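Local coordinates for protein glyceraldehyde-3-phosphate dehydrogenase (Sulfolobus solfataricus, PDB 1B7G) that catalyses the phosphorylating oxidation of D-glyceraldehyde 3-phosphate in glycolysis, accepting NAD but markedly preferring NADP as cofactor, at residues E307-D310 with A311-A314; I50-Q54 with Q55-K59. The protein carries 1 engineered substitution. All coordinates share one frame; numbering follows the deposited sequence.

Contact 1 of 2, residues E307-D310 with A311-A314; sequences ENID and AIRA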
ATOM      1  N   GLU A 307      11.161 -14.676   9.897  1.00 27.10           N
ATOM      2  CA  GLU A 307      11.684 -15.153  11.145  1.00 27.34           C
ATOM      3  C   GLU A 307      10.753 -16.163  11.813  1.00 24.87           C
ATOM      4  O   GLU A 307      11.200 -17.187  12.334  1.00 24.63           O
ATOM      5  CB  GLU A 307      11.945 -13.986  12.156  1.00 26.67           C
ATOM      6  CG  GLU A 307      12.854 -12.904  11.581  1.00 28.45           C
ATOM      7  CD  GLU A 307      14.211 -13.402  11.142  1.00 26.51           C
ATOM      8  OE1 GLU A 307      14.668 -14.388  11.755  1.00 23.44           O
ATOM      9  OE2 GLU A 307      14.806 -12.906  10.151  1.00 22.11           O
ATOM     10  N   ASN A 308       9.444 -15.923  11.753  1.00 22.22           N
ATOM     11  CA  ASN A 308       8.491 -16.854  12.354  1.00 21.51           C
ATOM     12  C   ASN A 308       8.479 -18.183  11.567  1.00 27.14           C
ATOM     13  O   ASN A 308       8.345 -19.259  12.181  1.00 27.81           O
ATOM     14  CB  ASN A 308       7.094 -16.248  12.421  1.00 23.58           C
ATOM     15  CG  ASN A 308       6.806 -15.434  13.657  1.00 26.46           C
ATOM     16  OD1 ASN A 308       6.384 -15.967  14.684  1.00 26.98           O
ATOM     17  ND2 ASN A 308       7.034 -14.129  13.580  1.00 27.05           N
ATOM     18  N   ILE A 309       8.655 -18.102  10.245  1.00 20.33           N
ATOM     19  CA  ILE A 309       8.714 -19.339   9.454  1.00 27.08           C
ATOM     20  C   ILE A 309       9.930 -20.175   9.827  1.00 30.04           C
ATOM     21  O   ILE A 309       9.835 -21.393  10.124  1.00 24.66           O
ATOM     22  CB  ILE A 309       8.663 -19.052   7.952  1.00 30.39           C
ATOM     23  CG1 ILE A 309       7.391 -18.324   7.542  1.00 25.32           C
ATOM     24  CG2 ILE A 309       8.768 -20.398   7.182  1.00 27.47           C
ATOM     25  CD1 ILE A 309       6.093 -18.943   8.043  1.00 22.89           C
ATOM     26  N   ASP A 310      11.111 -19.563   9.953  1.00 24.85           N
ATOM     27  CA  ASP A 310      12.299 -20.316  10.377  1.00 24.11           C
ATOM     28  C   ASP A 310      12.182 -20.859  11.773  1.00 26.27           C
ATOM     29  O   ASP A 310      12.674 -21.976  12.076  1.00 27.26           O
ATOM     30  CB  ASP A 310      13.548 -19.445  10.226  1.00 25.19           C
ATOM     31  CG  ASP A 310      13.836 -19.100   8.790  1.00 34.25           C
ATOM     32  OD1 ASP A 310      13.619 -19.995   7.929  1.00 30.37           O
ATOM     33  OD2 ASP A 310      14.283 -17.969   8.492  1.00 28.34           O
ATOM     34  N   ALA A 311      11.554 -20.098  12.681  1.00 25.86           N
ATOM     35  CA  ALA A 311      11.384 -20.501  14.043  1.00 28.71           C
ATOM     36  C   ALA A 311      10.573 -21.817  14.082  1.00 29.72           C
ATOM     37  O   ALA A 311      10.839 -22.653  14.951  1.00 25.94           O
ATOM     38  CB  ALA A 311      10.740 -19.457  14.939  1.00 26.29           C
ATOM     39  N   ILE A 312       9.553 -21.918  13.240  1.00 30.05           N
ATOM     40  CA  ILE A 312       8.779 -23.166  13.179  1.00 30.05           C
ATOM     41  C   ILE A 312       9.736 -24.310  12.849  1.00 23.19           C
ATOM     42  O   ILE A 312       9.781 -25.317  13.529  1.00 29.44           O
ATOM     43  CB  ILE A 312       7.671 -23.095  12.116  1.00 31.21           C
ATOM     44  CG1 ILE A 312       6.529 -22.192  12.608  1.00 29.90           C
ATOM     45  CG2 ILE A 312       7.143 -24.486  11.794  1.00 24.41           C
ATOM     46  CD1 ILE A 312       5.632 -21.623  11.521  1.00 24.99           C
ATOM     47  N   ARG A 313      10.575 -24.122  11.847  1.00 22.10           N
ATOM     48  CA  ARG A 313      11.511 -25.163  11.445  1.00 25.75           C
ATOM     49  C   ARG A 313      12.506 -25.500  12.526  1.00 36.80           C
ATOM     50  O   ARG A 313      12.759 -26.702  12.741  1.00 29.45           O
ATOM     51  CB  ARG A 313      12.186 -24.794  10.117  1.00 22.22           C
ATOM     52  CG  ARG A 313      11.175 -24.663   9.001  1.00 25.86           C
ATOM     53  CD  ARG A 313      11.682 -25.254   7.683  1.00 29.28           C
ATOM     54  NE  ARG A 313      10.687 -25.042   6.622  1.00 25.72           N
ATOM     55  CZ  ARG A 313      10.555 -23.922   5.920  1.00 43.15           C
ATOM     56  NH1 ARG A 313      11.359 -22.859   6.118  1.00 29.67           N
ATOM     57  NH2 ARG A 313       9.588 -23.901   5.008  1.00 29.50           N
ATOM     58  N   ALA A 314      13.041 -24.503  13.268  1.00 26.68           N
ATOM     59  CA  ALA A 314      13.945 -24.782  14.354  1.00 28.29           C
ATOM     60  C   ALA A 314      13.293 -25.595  15.474  1.00 29.29           C
ATOM     61  O   ALA A 314      13.766 -26.645  15.903  1.00 28.73           O
ATOM     62  CB  ALA A 314      14.498 -23.495  14.969  1.00 27.98           C
TER
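Arg313 lies alongside Ile309, one helical turn back, its NH1 3.7 Å from the Ile309 CG2 methyl, which meets the guanidinium obliquely. The two side chains run in the same direction. Arg313 reaches the methyl with CG anti to its carbonyl carbon (chi1 -62°) and a bend at chi2, which brings the end of the chain back along the helix. Asp310 stands at the edge of the same guanidinium, near its plane, but Asp310 OD1 and Arg313 NH1 are 4.1 Å apart, beyond a salt bridge. The firmer partners of both charges come from outside: Arg245 and Ser324 for Asp310, Asp25 and Gln23 for Arg313, while Thr328 bonds to both. Replaced by alanine, Arg313 would lose its whole charged end, which is likely to leave Asp25 without this salt bridge and open a gap beside the Ile309 methyl. All this rides on two buried turns of helix 304-315, which packs on strands of the Rossmann-type NAD(P)-binding sheet. Its backbone makes regular i to i+4 bonds, such as Ala314 N to Asp310 O at 2.8 Å, although Arg313 N to Ile309 O is weak. Small Ala311 and Ala314 suit the side where Phe119 packs, and Ala311 also meets Ile134 and Val136, so the helix lies close against strands 118-119 and 133-136. Asn308, bonded to Gln107, has its side chain about 5 Å from that of Ile12, which probably binds NAD(+). Ile309 and Ile312 add a loose apolar contact between their CD1 methyls, 4.4 Å apart.

Contact 2 of 2, residues I50-Q54 with Q55-K59; sequences IYVPQ and QSIKK. Engineered in segment 50-54: Val52 (natural residue Leu).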
ATOM      1  N   ILE A  50     -11.549 -19.888  10.643  1.00 34.51           N
ATOM      2  CA  ILE A  50     -11.438 -19.015  11.792  1.00 38.13           C
ATOM      3  C   ILE A  50     -11.989 -19.620  13.069  1.00 40.53           C
ATOM      4  O   ILE A  50     -13.132 -20.065  13.144  1.00 39.11           O
ATOM      5  CB  ILE A  50     -12.172 -17.680  11.560  1.00 36.27           C
ATOM      6  CG1 ILE A  50     -11.660 -17.023  10.271  1.00 35.44           C
ATOM      7  CG2 ILE A  50     -11.976 -16.777  12.781  1.00 35.97           C
ATOM      8  CD1 ILE A  50     -12.488 -15.813   9.883  1.00 41.16           C
ATOM      9  N   TYR A  51     -11.146 -19.657  14.084  1.00 35.55           N
ATOM     10  CA  TYR A  51     -11.471 -20.195  15.391  1.00 33.51           C
ATOM     11  C   TYR A  51     -11.544 -19.024  16.374  1.00 37.58           C
ATOM     12  O   TYR A  51     -10.808 -18.041  16.189  1.00 32.11           O
ATOM     13  CB  TYR A  51     -10.448 -21.208  15.817  1.00 34.02           C
ATOM     14  CG  TYR A  51     -10.330 -22.436  14.933  1.00 38.50           C
ATOM     15  CD1 TYR A  51      -9.763 -22.383  13.682  1.00 31.22           C
ATOM     16  CD2 TYR A  51     -10.765 -23.676  15.413  1.00 37.77           C
ATOM     17  CE1 TYR A  51      -9.656 -23.521  12.895  1.00 41.95           C
ATOM     18  CE2 TYR A  51     -10.638 -24.825  14.642  1.00 40.60           C
ATOM     19  CZ  TYR A  51     -10.090 -24.740  13.382  1.00 43.17           C
ATOM     20  OH  TYR A  51      -9.956 -25.874  12.596  1.00 40.77           O
ATOM     21  N   VAL A  52     -12.457 -19.076  17.315  1.00 37.02           N
ATOM     22  CA  VAL A  52     -12.744 -17.960  18.210  1.00 33.87           C
ATOM     23  C   VAL A  52     -12.804 -18.423  19.659  1.00 44.10           C
ATOM     24  O   VAL A  52     -13.333 -19.506  19.916  1.00 48.79           O
ATOM     25  CB  VAL A  52     -14.129 -17.382  17.855  1.00 39.55           C
ATOM     26  CG1 VAL A  52     -14.538 -16.303  18.881  1.00 38.20           C
ATOM     27  CG2 VAL A  52     -14.157 -16.750  16.465  1.00 43.63           C
ATOM     28  N   PRO A  53     -12.358 -17.599  20.604  1.00 46.17           N
ATOM     29  CA  PRO A  53     -12.430 -17.945  22.011  1.00 45.98           C
ATOM     30  C   PRO A  53     -13.869 -18.238  22.410  1.00 48.24           C
ATOM     31  O   PRO A  53     -14.766 -17.454  22.120  1.00 46.45           O
ATOM     32  CB  PRO A  53     -11.910 -16.719  22.755  1.00 45.40           C
ATOM     33  CG  PRO A  53     -11.164 -15.937  21.739  1.00 45.24           C
ATOM     34  CD  PRO A  53     -11.739 -16.279  20.390  1.00 41.74           C
ATOM     35  N   GLN A  54     -14.068 -19.355  23.077  1.00 51.35           N
ATOM     36  CA  GLN A  54     -15.351 -19.815  23.583  1.00 61.96           C
ATOM     37  C   GLN A  54     -16.310 -18.705  23.972  1.00 63.49           C
ATOM     38  O   GLN A  54     -17.432 -18.611  23.457  1.00 61.88           O
ATOM     39  CB  GLN A  54     -15.056 -20.712  24.789  1.00 71.68           C
ATOM     40  CG  GLN A  54     -16.205 -21.464  25.409  1.00 83.11           C
ATOM     41  CD  GLN A  54     -15.711 -22.261  26.616  1.00 93.67           C
ATOM     42  OE1 GLN A  54     -14.574 -22.745  26.592  1.00 92.41           O
ATOM     43  NE2 GLN A  54     -16.540 -22.375  27.643  1.00100.33           N
ATOM     44  N   GLN A  55     -15.866 -17.774  24.811  1.00 66.00           N
ATOM     45  CA  GLN A  55     -16.684 -16.676  25.275  1.00 70.20           C
ATOM     46  C   GLN A  55     -16.999 -15.632  24.232  1.00 69.86           C
ATOM     47  O   GLN A  55     -17.767 -14.696  24.516  1.00 73.25           O
ATOM     48  CB  GLN A  55     -15.988 -16.013  26.486  1.00 84.98           C
ATOM     49  CG  GLN A  55     -15.731 -17.020  27.598  1.00 96.27           C
ATOM     50  CD  GLN A  55     -14.944 -16.439  28.751  1.00104.78           C
ATOM     51  OE1 GLN A  55     -15.011 -15.241  29.034  1.00109.13           O
ATOM     52  NE2 GLN A  55     -14.188 -17.296  29.433  1.00109.98           N
ATOM     53  N   SER A  56     -16.416 -15.710  23.041  1.00 65.85           N
ATOM     54  CA  SER A  56     -16.714 -14.720  22.011  1.00 61.44           C
ATOM     55  C   SER A  56     -17.470 -15.337  20.851  1.00 55.10           C
ATOM     56  O   SER A  56     -18.008 -14.621  20.009  1.00 51.39           O
ATOM     57  CB  SER A  56     -15.400 -14.073  21.546  1.00 61.81           C
ATOM     58  OG  SER A  56     -14.612 -13.772  22.685  1.00 63.09           O
ATOM     59  N   ILE A  57     -17.560 -16.670  20.823  1.00 54.62           N
ATOM     60  CA  ILE A  57     -18.205 -17.372  19.735  1.00 54.88           C
ATOM     61  C   ILE A  57     -19.546 -16.803  19.319  1.00 55.44           C
ATOM     62  O   ILE A  57     -19.718 -16.581  18.104  1.00 50.05           O
ATOM     63  CB  ILE A  57     -18.317 -18.906  19.917  1.00 53.88           C
ATOM     64  CG1 ILE A  57     -16.937 -19.507  20.168  1.00 57.59           C
ATOM     65  CG2 ILE A  57     -18.952 -19.498  18.656  1.00 52.88           C
ATOM     66  CD1 ILE A  57     -16.693 -20.922  19.700  1.00 47.13           C
ATOM     67  N   LYS A  58     -20.490 -16.577  20.231  1.00 57.28           N
ATOM     68  CA  LYS A  58     -21.799 -16.057  19.824  1.00 61.26           C
ATOM     69  C   LYS A  58     -21.747 -14.652  19.258  1.00 60.97           C
ATOM     70  O   LYS A  58     -22.317 -14.411  18.178  1.00 63.30           O
ATOM     71  CB  LYS A  58     -22.845 -16.200  20.919  1.00 74.38           C
ATOM     72  CG  LYS A  58     -22.345 -16.116  22.343  1.00 81.21           C
ATOM     73  CD  LYS A  58     -23.336 -16.701  23.343  1.00 91.48           C
ATOM     74  CE  LYS A  58     -22.864 -16.463  24.772  1.00 94.14           C
ATOM     75  NZ  LYS A  58     -23.262 -17.557  25.696  1.00 88.63           N
ATOM     76  N   LYS A  59     -21.014 -13.721  19.867  1.00 61.18           N
ATOM     77  CA  LYS A  59     -20.945 -12.362  19.300  1.00 58.52           C
ATOM     78  C   LYS A  59     -20.283 -12.406  17.933  1.00 55.34           C
ATOM     79  O   LYS A  59     -20.736 -11.789  16.974  1.00 55.27           O
ATOM     80  CB  LYS A  59     -20.233 -11.390  20.225  1.00 68.41           C
ATOM     81  CG  LYS A  59     -20.225  -9.942  19.754  1.00 73.73           C
ATOM     82  CD  LYS A  59     -21.591  -9.298  19.932  1.00 80.64           C
ATOM     83  CE  LYS A  59     -21.517  -7.787  19.814  1.00 86.19           C
ATOM     84  NZ  LYS A  59     -22.593  -7.107  20.595  1.00 89.09           N
TER
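The CG1 methyl of Val52, an engineered residue where the natural sequence has leucine, presses on the start of the next turn, 3.6 Å from Ser56 CB and 4.2 Å from Ile57 CG1. That branch stands anti to the backbone N (chi1 174°), while the CB bond of Val52 already points toward the 55-59 segment. Ile57 lies along the turn, its CG1 3.4 Å from Gln54 O and its CD1 3.7 Å from Val52 O, so a branched aliphatic chain covers carbonyls as well as carbon.

Backbone hydrogen bonds close a beta turn, near type I, with Gln54 and Gln55 at its corners. Pro53 O receives Ser56 N at 2.6 Å, a nearly straight bond (N-H...O 163°), and more weakly Ile57 N; Ile57 N also bonds to Gln54 O at 3.3 Å, approaching from above the carbonyl plane. Proline suits the first position, its ring holding phi near -57°, while its carbonyl accepts the turn's bond. Polar side chains take little part: Ser56 OG lies beside the proline ring, 4.0 Å from Pro53 CB, and Gln54 and Gln55 extend from the exposed bend, as suits long amides at a surface.

The turn carries the chain from strand 50-51, an edge strand of this chain's parallel Rossmann-type sheet, into helix 57-61. Val52 also touches Phe60 of that helix, Pro53 meets Val71 of helix 71-77, and Tyr51 pairs through its backbone with Val31 of the adjacent strand 26-32.

How the contacts relate
From the N terminus the chain first reaches contact 2, where residues 50-59 turn from an edge strand of this chain's parallel nucleotide-binding sheet into helix 57-61. It closes well before contact 1 opens at residue 307, so the two are in series and neither nest nor cross. Contact 1 spans two turns of helix 304-315, near the C-terminal end of the chain, which packs against strands 118-119 and 133-136 toward the opposite edge of that sheet. Each is local and spans no long loop itself. The centres of contacts 1 and 2 are about 28 Å apart. The nearest atoms of contacts 1 and 2 are about 15 Å apart, so the two do not touch.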